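Local coordinates for protein endo-1,4-beta-xylanase 1 (PDB 1XYN) that catalyses the endohydrolysis of internal 1,4-beta-D-xylosidic linkages in xylan, yielding xylooligosaccharides and xylose, at residues E75-E80 with Q123-R128. Residues are numbered along the deposited sequence; the frame is centred on the assembly and turned at random.
Sequences EYYIME and QYISVR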
# COMPACT_ATOMS: atom_id res chain seq x y z
N GLU A 75 -0.29 -7.09 11.74
CA GLU A 75 1.09 -6.78 11.38
C GLU A 75 1.66 -6.05 12.58
O GLU A 75 1.13 -5.03 13.01
CB GLU A 75 1.12 -5.88 10.15
CG GLU A 75 2.49 -5.36 9.76
CD GLU A 75 2.45 -4.51 8.51
OE1 GLU A 75 1.59 -3.61 8.44
OE2 GLU A 75 3.27 -4.74 7.59
N TYR A 76 2.75 -6.55 13.15
CA TYR A 76 3.30 -5.90 14.30
C TYR A 76 4.76 -5.49 14.14
O TYR A 76 5.49 -6.05 13.34
CB TYR A 76 3.10 -6.76 15.55
CG TYR A 76 3.82 -8.09 15.57
CD1 TYR A 76 5.16 -8.16 15.96
CD2 TYR A 76 3.18 -9.28 15.21
CE1 TYR A 76 5.85 -9.37 15.97
CE2 TYR A 76 3.86 -10.50 15.22
CZ TYR A 76 5.20 -10.53 15.61
OH TYR A 76 5.91 -11.71 15.63
N TYR A 77 5.15 -4.47 14.90
CA TYR A 77 6.51 -3.95 14.88
C TYR A 77 6.94 -3.68 16.30
O TYR A 77 6.12 -3.32 17.15
CB TYR A 77 6.60 -2.58 14.17
CG TYR A 77 6.30 -2.53 12.68
CD1 TYR A 77 5.02 -2.81 12.21
CD2 TYR A 77 7.27 -2.12 11.77
CE1 TYR A 77 4.71 -2.67 10.87
CE2 TYR A 77 6.97 -1.98 10.42
CZ TYR A 77 5.68 -2.26 9.98
OH TYR A 77 5.33 -2.12 8.66
N ILE A 78 8.23 -3.85 16.55
CA ILE A 78 8.83 -3.57 17.84
C ILE A 78 10.08 -2.83 17.40
O ILE A 78 11.13 -3.44 17.17
CB ILE A 78 9.19 -4.84 18.63
CG1 ILE A 78 7.91 -5.60 19.01
CG2 ILE A 78 9.96 -4.46 19.90
CD1 ILE A 78 8.14 -6.99 19.53
N MET A 79 9.90 -1.54 17.15
CA MET A 79 10.96 -0.66 16.69
C MET A 79 12.01 -0.37 17.73
O MET A 79 11.69 0.16 18.79
CB MET A 79 10.38 0.65 16.17
CG MET A 79 9.73 0.53 14.82
SD MET A 79 8.84 2.02 14.37
CE MET A 79 7.33 1.28 13.76
N GLU A 80 13.25 -0.73 17.42
CA GLU A 80 14.37 -0.50 18.31
C GLU A 80 15.05 0.77 17.90
O GLU A 80 15.79 1.40 18.67
CB GLU A 80 15.35 -1.68 18.25
CG GLU A 80 14.72 -3.00 18.67
CD GLU A 80 14.28 -2.99 20.12
OE1 GLU A 80 15.15 -2.78 20.99
OE2 GLU A 80 13.08 -3.20 20.40
N GLN A 123 -2.41 -2.82 13.14
CA GLN A 123 -0.98 -2.88 13.39
C GLN A 123 -0.76 -2.64 14.87
O GLN A 123 -1.37 -1.74 15.45
CB GLN A 123 -0.24 -1.78 12.63
CG GLN A 123 -0.32 -1.81 11.12
CD GLN A 123 0.53 -0.72 10.49
OE1 GLN A 123 0.16 0.45 10.49
NE2 GLN A 123 1.70 -1.09 9.97
N TYR A 124 0.09 -3.45 15.50
CA TYR A 124 0.41 -3.26 16.91
C TYR A 124 1.88 -2.86 16.91
O TYR A 124 2.75 -3.65 16.59
CB TYR A 124 0.23 -4.55 17.71
CG TYR A 124 -1.17 -5.14 17.65
CD1 TYR A 124 -2.26 -4.37 17.25
CD2 TYR A 124 -1.38 -6.47 17.98
CE1 TYR A 124 -3.54 -4.92 17.18
CE2 TYR A 124 -2.65 -7.03 17.91
CZ TYR A 124 -3.72 -6.25 17.51
OH TYR A 124 -4.96 -6.83 17.45
N ILE A 125 2.15 -1.60 17.25
CA ILE A 125 3.52 -1.12 17.23
C ILE A 125 4.05 -0.73 18.59
O ILE A 125 3.35 -0.11 19.38
CB ILE A 125 3.65 0.10 16.27
CG1 ILE A 125 3.07 -0.24 14.89
CG2 ILE A 125 5.10 0.55 16.16
CD1 ILE A 125 2.95 0.96 13.96
N SER A 126 5.30 -1.09 18.86
CA SER A 126 5.98 -0.75 20.10
C SER A 126 7.21 0.04 19.67
O SER A 126 8.13 -0.54 19.10
CB SER A 126 6.42 -2.02 20.85
OG SER A 126 5.33 -2.73 21.43
N VAL A 127 7.22 1.34 19.90
CA VAL A 127 8.37 2.17 19.53
C VAL A 127 9.26 2.51 20.72
O VAL A 127 8.84 3.23 21.64
CB VAL A 127 7.94 3.47 18.83
CG1 VAL A 127 9.16 4.27 18.39
CG2 VAL A 127 7.03 3.17 17.64
N ARG A 128 10.49 2.00 20.71
CA ARG A 128 11.44 2.24 21.79
C ARG A 128 11.76 3.72 21.96
O ARG A 128 12.11 4.40 21.00
CB ARG A 128 12.72 1.45 21.52
CG ARG A 128 13.71 1.51 22.65
CD ARG A 128 14.92 0.67 22.34
NE ARG A 128 15.83 0.60 23.48
CZ ARG A 128 15.85 -0.38 24.38
NH1 ARG A 128 15.00 -1.40 24.27
NH2 ARG A 128 16.72 -0.35 25.38
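Q123 lays its side chain alongside that of E75, both pointing the same way from neighbouring strands, so that amide and carboxylate meet at their ends. Q123 NE2 lies 3.0 Å from E75 OE1, but the N-H...O angle of 128° makes this a weak hydrogen bond, and the two planes are turned 41° apart. E75 reaches this far because CG is anti to the backbone N (chi1 174°) and the chain runs on extended. The other ends are held too: OE2 of E75 bonds to Y66 OH, and OE1 of Q123 takes N107 ND2. The same Q123 NE2 approaches the ring of Y77 obliquely, 3.5 Å from CE1, so the amide packs against that ring as well. An alanine in place of Q123 would probably leave OE1 of E75 without this amide donor and open a gap beside the Y77 ring.

Further along this face, the CB of Y77 rests 4.0 Å from I125 CG2, a methyl that M79 CE also presses at a tight 3.4 Å. The strands run parallel, and backbone bonds Y124 N to E75 O, Y77 N to Y124 O, S126 N to Y77 O and R128 N to M79 O fix the register, with M79 N to S126 O a weak fifth. On the reverse face, S126 OG bonds to H142 and W146 of helix 139-148, which packs under the curved sheet of this family 11 jelly roll. At the far end E80 OE1 has its main salt bridge to R132; R128 NH1, 3.6 Å from that oxygen, which lies well out of the guanidinium plane, adds charge attraction without a hydrogen bond.

Each carboxylate oxygen of E75, the predicted nucleophile, thus has a polar partner, Q123 weakly at OE1 and Y66 at OE2, beside Y77 and Q123, probable substrate-binding residues, consistent with a carboxylate limited in how it can turn at the cleft.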